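Local coordinates for protein virulence factor (Pectobacterium carotovorum, PDB 2W3Y) that contributes to the virulence of a Drosophila pathogen and, as an S-palmitoylated protein, binds to lipid vesicles, at residues Y166-A171 against T196-E201; S37-V42 against S84-Y89; D31-L36 against A76-K81. All coordinates share one frame; numbering follows the deposited sequence.

Contact 1. Residues Y166-A171 against T196-E201; sequences YNYLYA and THFKQE. With PLM (palmitic acid), chain C.
Tyr166 O accepts a hydrogen bond from the backbone N of Phe198 at 2.9 Å and, more weakly, a CA-H...O contact from His197, with CA at 3.2 Å. Tyr166 N returns the bond to Phe198 O. One hydrogen-bonded pair further on, Thr196 N gives a nearly straight bond to Tyr168 O at 2.8 Å (165° at the hydrogen), while Tyr168 N approaches Thr196 O from well above its carbonyl plane. Between these pairs, Asn167 and His197 form a non-hydrogen-bonded pair on the other face, OD1 of Asn167 lying 3.8 Å from CB of His197.

CE2 of Phe198 sits over one face of the Tyr168 ring, 3.4 Å from CD2, with the ring planes 52° apart. Tyr168 CG, anti to its backbone N (chi1 -175°), is thereby placed 3.6 Å from the same CE2. Thr196 CG2 lies at the Tyr168 ring edge. The palmitate runs past the sheet face that carries Tyr168, Tyr170 and Phe198: its C6 is in plane at the edge of the Phe198 ring, 3.8 Å from CZ, and its terminal CF rests over the Tyr170 ring. Tyr170 OH donates to Tyr168 OH, which also bonds Gln43.

Strands 166-179 and 185-198 form a beta hairpin, and strand 40-49 lies on the other side of 166-179, parallel to it. Met159 of helix 142-159 touches Tyr166 and Phe198; Trp94 of helix 91-105 packs against Leu169 and Ala171 on the reverse face.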
loop_
_atom_site.group_PDB
_atom_site.type_symbol
_atom_site.label_atom_id
_atom_site.label_comp_id
_atom_site.label_asym_id
_atom_site.label_seq_id
_atom_site.Cartn_x
_atom_site.Cartn_y
_atom_site.Cartn_z
ATOM N N TYR A 166 15.324 0.735 11.343
ATOM C CA TYR A 166 14.115 -0.096 11.371
ATOM C C TYR A 166 13.354 0.056 10.030
ATOM O O TYR A 166 12.823 1.129 9.704
ATOM C CB TYR A 166 13.229 0.288 12.571
ATOM C CG TYR A 166 12.027 -0.615 12.788
ATOM C CD1 TYR A 166 12.136 -1.799 13.547
ATOM C CD2 TYR A 166 10.781 -0.303 12.210
ATOM C CE1 TYR A 166 11.021 -2.631 13.734
ATOM C CE2 TYR A 166 9.677 -1.115 12.408
ATOM C CZ TYR A 166 9.798 -2.269 13.155
ATOM O OH TYR A 166 8.682 -3.065 13.319
ATOM N N ASN A 167 13.337 -1.016 9.246
ATOM C CA ASN A 167 12.701 -0.998 7.916
ATOM C C ASN A 167 11.178 -0.871 7.974
ATOM O O ASN A 167 10.536 -1.529 8.793
ATOM C CB ASN A 167 13.083 -2.239 7.105
ATOM C CG ASN A 167 14.562 -2.246 6.704
ATOM O OD1 ASN A 167 15.104 -1.232 6.283
ATOM N ND2 ASN A 167 15.208 -3.395 6.843
ATOM N N TYR A 168 10.626 -0.049 7.085
ATOM C CA TYR A 168 9.218 0.371 7.157
ATOM C C TYR A 168 8.645 0.542 5.755
ATOM O O TYR A 168 9.085 1.414 4.990
ATOM C CB TYR A 168 9.098 1.666 7.966
ATOM C CG TYR A 168 7.685 2.182 8.253
ATOM C CD1 TYR A 168 6.717 1.371 8.870
ATOM C CD2 TYR A 168 7.348 3.502 7.955
ATOM C CE1 TYR A 168 5.416 1.871 9.149
ATOM C CE2 TYR A 168 6.075 4.017 8.241
ATOM C CZ TYR A 168 5.110 3.190 8.833
ATOM O OH TYR A 168 3.857 3.716 9.124
ATOM N N LEU A 169 7.670 -0.309 5.427
ATOM C CA LEU A 169 7.069 -0.379 4.093
ATOM C C LEU A 169 5.551 -0.123 4.156
ATOM O O LEU A 169 4.901 -0.502 5.126
ATOM C CB LEU A 169 7.344 -1.760 3.448
ATOM C CG LEU A 169 8.783 -2.293 3.266
ATOM C CD1 LEU A 169 9.328 -2.954 4.535
ATOM C CD2 LEU A 169 8.876 -3.301 2.106
ATOM N N TYR A 170 5.028 0.563 3.141
ATOM C CA TYR A 170 3.603 0.662 2.873
ATOM C C TYR A 170 3.301 -0.219 1.665
ATOM O O TYR A 170 3.864 -0.015 0.594
ATOM C CB TYR A 170 3.174 2.109 2.581
ATOM C CG TYR A 170 2.829 2.888 3.822
ATOM C CD1 TYR A 170 3.778 3.056 4.819
ATOM C CD2 TYR A 170 1.546 3.443 4.019
ATOM C CE1 TYR A 170 3.494 3.749 5.973
ATOM C CE2 TYR A 170 1.248 4.155 5.200
ATOM C CZ TYR A 170 2.250 4.285 6.172
ATOM O OH TYR A 170 2.067 4.965 7.361
ATOM N N ALA A 171 2.437 -1.216 1.872
ATOM C CA ALA A 171 1.941 -2.087 0.806
ATOM C C ALA A 171 0.438 -1.816 0.719
ATOM O O ALA A 171 -0.335 -2.279 1.564
ATOM C CB ALA A 171 2.219 -3.528 1.126
ATOM N N THR A 196 10.797 2.712 3.150
ATOM C CA THR A 196 11.741 3.606 3.840
ATOM C C THR A 196 12.285 2.895 5.089
ATOM O O THR A 196 12.198 1.661 5.198
ATOM C CB THR A 196 11.110 5.041 4.105
ATOM O OG1 THR A 196 12.126 6.013 4.440
ATOM C CG2 THR A 196 9.994 5.017 5.185
ATOM N N HIS A 197 12.886 3.653 5.998
ATOM C CA HIS A 197 13.351 3.131 7.273
ATOM C C HIS A 197 13.373 4.291 8.268
ATOM O O HIS A 197 13.324 5.458 7.854
ATOM C CB HIS A 197 14.754 2.489 7.158
ATOM C CG HIS A 197 15.796 3.425 6.618
ATOM N ND1 HIS A 197 16.643 4.146 7.432
ATOM C CD2 HIS A 197 16.086 3.800 5.352
ATOM C CE1 HIS A 197 17.434 4.897 6.690
ATOM N NE2 HIS A 197 17.115 4.705 5.424
ATOM N N PHE A 198 13.428 3.960 9.560
ATOM C CA PHE A 198 13.637 4.944 10.610
ATOM C C PHE A 198 15.064 4.772 11.111
ATOM O O PHE A 198 15.423 3.700 11.580
ATOM C CB PHE A 198 12.701 4.715 11.807
ATOM C CG PHE A 198 11.256 5.023 11.552
ATOM C CD1 PHE A 198 10.699 6.232 11.996
ATOM C CD2 PHE A 198 10.426 4.089 10.922
ATOM C CE1 PHE A 198 9.342 6.529 11.793
ATOM C CE2 PHE A 198 9.053 4.367 10.721
ATOM C CZ PHE A 198 8.515 5.597 11.149
ATOM N N LYS A 199 15.855 5.832 11.020
ATOM C CA LYS A 199 17.165 5.917 11.677
ATOM C C LYS A 199 16.960 6.151 13.183
ATOM O O LYS A 199 15.897 6.609 13.605
ATOM C CB LYS A 199 17.976 7.088 11.086
ATOM C CG LYS A 199 18.230 7.021 9.585
ATOM C CD LYS A 199 19.338 8.011 9.182
ATOM C CE LYS A 199 19.109 8.602 7.813
ATOM N NZ LYS A 199 18.956 7.571 6.757
ATOM N N GLN A 200 17.973 5.848 13.997
ATOM C CA GLN A 200 17.826 5.987 15.455
ATOM C C GLN A 200 17.189 7.321 15.882
ATOM O O GLN A 200 16.258 7.334 16.678
ATOM C CB GLN A 200 19.172 5.791 16.185
ATOM C CG GLN A 200 19.031 5.809 17.716
ATOM C CD GLN A 200 18.066 4.747 18.219
ATOM O OE1 GLN A 200 18.120 3.599 17.785
ATOM N NE2 GLN A 200 17.172 5.127 19.126
ATOM N N GLU A 201 17.676 8.428 15.314
ATOM C CA GLU A 201 17.240 9.781 15.698
ATOM C C GLU A 201 15.805 10.103 15.240
ATOM O O GLU A 201 15.196 11.066 15.703
ATOM C CB GLU A 201 18.242 10.830 15.199
ATOM C CG GLU A 201 18.346 10.937 13.661
ATOM C CD GLU A 201 19.211 12.099 13.181
ATOM O OE1 GLU A 201 20.461 12.045 13.348
ATOM O OE2 GLU A 201 18.639 13.067 12.609
HETATM C C1 PLM C . 1.923 8.553 15.357
HETATM O O2 PLM C . 2.137 8.622 16.596
HETATM C C2 PLM C . 3.078 8.329 14.389
HETATM C C3 PLM C . 3.080 6.943 13.748
HETATM C C4 PLM C . 4.266 6.717 12.808
HETATM C C5 PLM C . 4.088 7.397 11.451
HETATM C C6 PLM C . 5.421 7.703 10.767
HETATM C C7 PLM C . 5.229 7.976 9.277
HETATM C C8 PLM C . 6.303 8.895 8.685
HETATM C C9 PLM C . 7.231 8.083 7.784
HETATM C CA PLM C . 7.117 8.422 6.302
HETATM C CB PLM C . 6.540 7.259 5.503
HETATM C CC PLM C . 5.881 7.770 4.231
HETATM C CD PLM C . 4.570 7.054 3.939
HETATM C CE PLM C . 4.644 6.369 2.584
HETATM C CF PLM C . 3.259 6.034 2.046
#

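Contact 2. Residues S37-V42 against S84-Y89; sequences SKDGAV and SNKEKY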
loop_
_atom_site.group_PDB
_atom_site.type_symbol
_atom_site.label_atom_id
_atom_site.label_comp_id
_atom_site.label_asym_id
_atom_site.label_seq_id
_atom_site.Cartn_x
_atom_site.Cartn_y
_atom_site.Cartn_z
ATOM N N SER A 37 6.943 -6.545 13.342
ATOM C CA SER A 37 7.989 -7.472 13.739
ATOM C C SER A 37 9.170 -6.720 14.326
ATOM O O SER A 37 9.350 -5.525 14.071
ATOM C CB SER A 37 8.460 -8.254 12.493
ATOM O OG SER A 37 9.740 -8.803 12.689
ATOM N N LYS A 38 10.008 -7.415 15.090
ATOM C CA LYS A 38 11.254 -6.781 15.503
ATOM C C LYS A 38 12.191 -6.462 14.312
ATOM O O LYS A 38 13.022 -5.560 14.394
ATOM C CB LYS A 38 11.950 -7.570 16.628
ATOM C CG LYS A 38 12.319 -8.999 16.300
ATOM C CD LYS A 38 12.955 -9.679 17.539
ATOM C CE LYS A 38 14.193 -8.925 18.023
ATOM N NZ LYS A 38 14.876 -9.646 19.124
ATOM N N ASP A 39 12.015 -7.178 13.200
ATOM C CA ASP A 39 12.820 -6.975 11.981
ATOM C C ASP A 39 12.298 -5.932 10.991
ATOM O O ASP A 39 12.961 -5.642 9.989
ATOM C CB ASP A 39 13.057 -8.317 11.281
ATOM C CG ASP A 39 13.940 -9.251 12.116
ATOM O OD1 ASP A 39 14.789 -8.733 12.879
ATOM O OD2 ASP A 39 13.777 -10.484 12.025
ATOM N N GLY A 40 11.123 -5.360 11.286
ATOM C CA GLY A 40 10.528 -4.332 10.446
ATOM C C GLY A 40 9.007 -4.419 10.429
ATOM O O GLY A 40 8.413 -5.304 11.040
ATOM N N ALA A 41 8.372 -3.486 9.731
ATOM C CA ALA A 41 6.919 -3.462 9.684
ATOM C C ALA A 41 6.459 -3.255 8.238
ATOM O O ALA A 41 7.135 -2.571 7.473
ATOM C CB ALA A 41 6.383 -2.340 10.580
ATOM N N VAL A 42 5.322 -3.842 7.877
ATOM C CA VAL A 42 4.649 -3.549 6.610
ATOM C C VAL A 42 3.264 -3.046 6.982
ATOM O O VAL A 42 2.510 -3.769 7.627
ATOM C CB VAL A 42 4.453 -4.822 5.725
ATOM C CG1 VAL A 42 3.834 -4.436 4.383
ATOM C CG2 VAL A 42 5.756 -5.580 5.550
ATOM N N SER A 84 15.578 -15.096 4.739
ATOM C CA SER A 84 15.622 -14.931 6.186
ATOM C C SER A 84 14.516 -13.975 6.588
ATOM O O SER A 84 13.983 -13.234 5.749
ATOM C CB SER A 84 16.968 -14.349 6.630
ATOM O OG SER A 84 17.135 -13.043 6.106
ATOM N N ASN A 85 14.173 -13.995 7.869
ATOM C CA ASN A 85 13.115 -13.125 8.387
ATOM C C ASN A 85 13.397 -11.656 8.106
ATOM O O ASN A 85 12.511 -10.933 7.664
ATOM C CB ASN A 85 12.870 -13.372 9.879
ATOM C CG ASN A 85 11.577 -12.733 10.361
ATOM O OD1 ASN A 85 10.493 -13.169 10.006
ATOM N ND2 ASN A 85 11.697 -11.688 11.140
ATOM N N LYS A 86 14.636 -11.226 8.333
ATOM C CA LYS A 86 15.028 -9.838 8.079
ATOM C C LYS A 86 14.741 -9.384 6.635
ATOM O O LYS A 86 14.293 -8.264 6.392
ATOM C CB LYS A 86 16.512 -9.645 8.410
ATOM C CG LYS A 86 16.805 -9.580 9.879
ATOM C CD LYS A 86 18.296 -9.341 10.139
ATOM C CE LYS A 86 18.647 -9.634 11.590
ATOM N NZ LYS A 86 17.855 -8.771 12.498
ATOM N N GLU A 87 15.006 -10.283 5.691
ATOM C CA GLU A 87 14.844 -10.013 4.276
ATOM C C GLU A 87 13.391 -9.940 3.802
ATOM O O GLU A 87 13.120 -9.389 2.723
ATOM C CB GLU A 87 15.652 -11.024 3.457
ATOM C CG GLU A 87 17.149 -10.717 3.463
ATOM C CD GLU A 87 17.970 -11.835 2.827
ATOM O OE1 GLU A 87 18.279 -11.743 1.613
ATOM O OE2 GLU A 87 18.279 -12.820 3.541
ATOM N N LYS A 88 12.452 -10.453 4.599
ATOM C CA LYS A 88 11.011 -10.177 4.335
ATOM C C LYS A 88 10.680 -8.667 4.318
ATOM O O LYS A 88 9.701 -8.238 3.697
ATOM C CB LYS A 88 10.096 -10.871 5.362
ATOM C CG LYS A 88 10.149 -12.376 5.346
ATOM C CD LYS A 88 9.350 -12.945 6.526
ATOM C CE LYS A 88 9.748 -14.375 6.851
ATOM N NZ LYS A 88 9.288 -15.334 5.844
ATOM N N TYR A 89 11.497 -7.871 5.000
ATOM C CA TYR A 89 11.312 -6.422 5.068
ATOM C C TYR A 89 12.334 -5.637 4.216
ATOM O O TYR A 89 12.533 -4.446 4.420
ATOM C CB TYR A 89 11.293 -5.962 6.541
ATOM C CG TYR A 89 10.267 -6.740 7.346
ATOM C CD1 TYR A 89 8.930 -6.337 7.375
ATOM C CD2 TYR A 89 10.631 -7.898 8.039
ATOM C CE1 TYR A 89 7.981 -7.057 8.099
ATOM C CE2 TYR A 89 9.684 -8.647 8.753
ATOM C CZ TYR A 89 8.355 -8.202 8.779
ATOM O OH TYR A 89 7.412 -8.939 9.456
HETATM O O HOH W 1 8.400 -11.359 10.828
HETATM O O HOH W 2 14.754 -6.032 7.919
HETATM O O HOH W 3 16.228 -9.684 14.900
#
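Gly40 packs tightly against Tyr89. Having no side chain, it lays its CA over the face of the Tyr89 ring, 4.1 Å from the centroid, a CH-pi contact 19° off the ring normal; its carbonyl O stands over the same ring, offset toward the rim. Val42 CG2 meets Tyr89 CE1 at 3.7 Å, and Ser37 CB comes within 3.3 Å of Tyr89 OH.

Toward solvent, where Lys86 is exposed and Asp39 and Asn85 partly so, charges and three waters replace close packing. Asn85 ND2 donates to Asp39 OD2 at 2.6 Å, on the anti side of the carboxylate. The Lys86 chain is bent at its last torsion (chi4 -59°), which brings NZ over the carboxylate plane into a salt bridge with Asp39 OD1 at 3.1 Å. One water links this pair a second time, and another joins Asp39 O to Lys86 O. A third donates to Asn85 OD1 and Tyr89 OH. Asp39 N donates to Ser37 OG at 2.8 Å, an ST turn within a type I turn.

This turn leads into strand 40-49, beside strand 166-179, whose Leu169 touches Tyr89. Residues 84-89 link helices 57-81 and 91-105, and Tyr89 OH reaches Pro34 O in the loop before the turn.

Contact 3. Residues D31-L36 against A76-K81; sequences DIVPGL and AAVNKK
Asp31, Ile32 and Val33 lie against Ala76, Val78 and Asn79 in a loop-on-helix contact: the irregular segment that leads from helix 9-18 toward strand 36-37 passes the last turns of helix 57-81. Small apolar groups and one bridging water join the two, and no clear direct hydrogen bond crosses between them.

Val33 carries the apolar part through CG2. This methyl, anti to the carbonyl carbon and beside the backbone N, touches Asn79 CB at 3.7 Å and Val78 CG1 at 3.8 Å, and it also reaches the backbone N of Asn79. The Val33 and Asn79 side chains pass alongside one another, heading opposite ways. Nearer the start of the loop, Ile32 CG2 makes a looser contact with Ala76 CB at 4.2 Å. The Ala76 backbone comes close to the loop: its CA is 3.3 Å from Asp31 O, a bent CA-H...O contact (142° at the hydrogen).

Asn79 CG, anti to the backbone N (chi1 -170°), is set 3.9 Å from Asp31 O. Its ND2 lies 3.6 Å from Asp31 CB, and the bridging water accepts from it. The same water donates to Asp31 O and to Ala76 O, each at 2.7 Å, and Ala76 O also takes the helical bond from Lys80 N. Asn79 OD1 accepts from Lys88 NZ.

The chemistry thus differs from side to side. Methyl groups meet on the buried side, where Trp94 of helix 91-105 also touches Val33 and Val78. At the polar backbone, one water serves Asp31 O and Ala76 O, while Ser75 OG and Tyr44 OH bond the N and O of Val33. Asn79 belongs to both, its CB packing on the valine and its amide dividing its bonds between the water and a lysine whose charge would probably polarise it.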
loop_
_atom_site.group_PDB
_atom_site.type_symbol
_atom_site.label_atom_id
_atom_site.label_comp_id
_atom_site.label_asym_id
_atom_site.label_seq_id
_atom_site.Cartn_x
_atom_site.Cartn_y
_atom_site.Cartn_z
ATOM N N ASP A 31 1.018 -17.865 3.411
ATOM C CA ASP A 31 1.336 -16.908 4.484
ATOM C C ASP A 31 1.862 -15.588 3.913
ATOM O O ASP A 31 2.585 -15.587 2.920
ATOM C CB ASP A 31 2.377 -17.496 5.434
ATOM C CG ASP A 31 1.837 -18.656 6.251
ATOM O OD1 ASP A 31 0.599 -18.766 6.390
ATOM O OD2 ASP A 31 2.661 -19.455 6.767
ATOM N N ILE A 32 1.490 -14.472 4.540
ATOM C CA ILE A 32 1.988 -13.159 4.121
ATOM C C ILE A 32 3.009 -12.646 5.116
ATOM O O ILE A 32 3.170 -13.221 6.196
ATOM C CB ILE A 32 0.841 -12.121 3.866
ATOM C CG1 ILE A 32 0.111 -11.762 5.175
ATOM C CG2 ILE A 32 -0.095 -12.642 2.741
ATOM C CD1 ILE A 32 -0.795 -10.515 5.079
ATOM N N VAL A 33 3.719 -11.589 4.741
ATOM C CA VAL A 33 4.730 -11.030 5.597
ATOM C C VAL A 33 4.025 -10.376 6.794
ATOM O O VAL A 33 3.117 -9.562 6.603
ATOM C CB VAL A 33 5.615 -10.031 4.832
ATOM C CG1 VAL A 33 6.556 -9.269 5.796
ATOM C CG2 VAL A 33 6.389 -10.760 3.696
ATOM N N PRO A 34 4.410 -10.765 8.024
ATOM C CA PRO A 34 3.750 -10.212 9.221
ATOM C C PRO A 34 3.862 -8.688 9.296
ATOM O O PRO A 34 4.933 -8.122 9.030
ATOM C CB PRO A 34 4.500 -10.890 10.378
ATOM C CG PRO A 34 4.996 -12.182 9.758
ATOM C CD PRO A 34 5.425 -11.767 8.384
ATOM N N GLY A 35 2.755 -8.040 9.650
ATOM C CA GLY A 35 2.664 -6.581 9.612
ATOM C C GLY A 35 3.609 -5.883 10.570
ATOM O O GLY A 35 4.110 -4.807 10.273
ATOM N N LEU A 36 3.843 -6.485 11.733
ATOM C CA LEU A 36 4.705 -5.858 12.718
ATOM C C LEU A 36 5.654 -6.869 13.360
ATOM O O LEU A 36 5.226 -7.892 13.883
ATOM C CB LEU A 36 3.867 -5.115 13.768
ATOM C CG LEU A 36 4.566 -4.455 14.962
ATOM C CD1 LEU A 36 5.486 -3.334 14.491
ATOM C CD2 LEU A 36 3.543 -3.938 15.960
ATOM N N ALA A 76 2.799 -12.553 -0.142
ATOM C CA ALA A 76 3.025 -13.998 0.004
ATOM C C ALA A 76 4.249 -14.515 -0.775
ATOM O O ALA A 76 5.012 -15.342 -0.245
ATOM C CB ALA A 76 1.759 -14.784 -0.334
ATOM N N ALA A 77 4.451 -13.991 -1.988
ATOM C CA ALA A 77 5.656 -14.258 -2.798
ATOM C C ALA A 77 6.940 -13.812 -2.093
ATOM O O ALA A 77 7.924 -14.556 -2.041
ATOM C CB ALA A 77 5.540 -13.577 -4.168
ATOM N N VAL A 78 6.908 -12.606 -1.527
ATOM C CA VAL A 78 8.022 -12.045 -0.762
ATOM C C VAL A 78 8.360 -12.908 0.449
ATOM O O VAL A 78 9.526 -13.217 0.670
ATOM C CB VAL A 78 7.735 -10.586 -0.283
ATOM C CG1 VAL A 78 8.749 -10.163 0.803
ATOM C CG2 VAL A 78 7.762 -9.629 -1.458
ATOM N N ASN A 79 7.330 -13.266 1.221
ATOM C CA ASN A 79 7.450 -14.120 2.393
ATOM C C ASN A 79 8.138 -15.462 2.106
ATOM O O ASN A 79 9.021 -15.901 2.862
ATOM C CB ASN A 79 6.066 -14.386 2.980
ATOM C CG ASN A 79 6.134 -15.071 4.326
ATOM O OD1 ASN A 79 6.648 -14.514 5.291
ATOM N ND2 ASN A 79 5.623 -16.295 4.394
ATOM N N LYS A 80 7.713 -16.091 1.017
ATOM C CA LYS A 80 8.333 -17.303 0.507
ATOM C C LYS A 80 9.751 -17.048 -0.031
ATOM O O LYS A 80 10.690 -17.769 0.323
ATOM C CB LYS A 80 7.444 -17.932 -0.580
ATOM C CG LYS A 80 7.884 -19.334 -1.036
ATOM C CD LYS A 80 8.123 -20.280 0.147
ATOM C CE LYS A 80 8.682 -21.619 -0.318
ATOM N NZ LYS A 80 7.656 -22.423 -1.048
ATOM N N LYS A 81 9.908 -16.020 -0.857
ATOM C CA LYS A 81 11.192 -15.743 -1.517
ATOM C C LYS A 81 12.299 -15.305 -0.559
ATOM O O LYS A 81 13.461 -15.636 -0.785
ATOM C CB LYS A 81 11.010 -14.717 -2.651
ATOM C CG LYS A 81 12.268 -14.361 -3.462
ATOM C CD LYS A 81 11.903 -13.522 -4.684
ATOM C CE LYS A 81 13.142 -12.942 -5.387
ATOM N NZ LYS A 81 14.029 -14.021 -5.910
HETATM O O HOH W 4 4.306 -17.236 1.590
#

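Overall arrangement
Contacts 2 and 3 are close neighbours, with centres about 9 Å apart, and their segments alternate along the chain. Hydrogen bonds from Tyr89 OH to the 31-36 loop and from Lys88 NZ to helix residue Asn79 tie the 84-89 segment to both halves of contact 3. Contact 1 follows later in the chain, its centre about 11 Å from that of contact 2 and about 17 Å from that of contact 3. Strands 40-49 and 166-179 join it to contact 2, with Asn167 O 3.1 Å from Ala41 N and Tyr166 OH 2.7 Å from Ser37 O. Contact 1 touches the palmitate directly; at contact 2 the Ala41 side chain is about 10 Å from it.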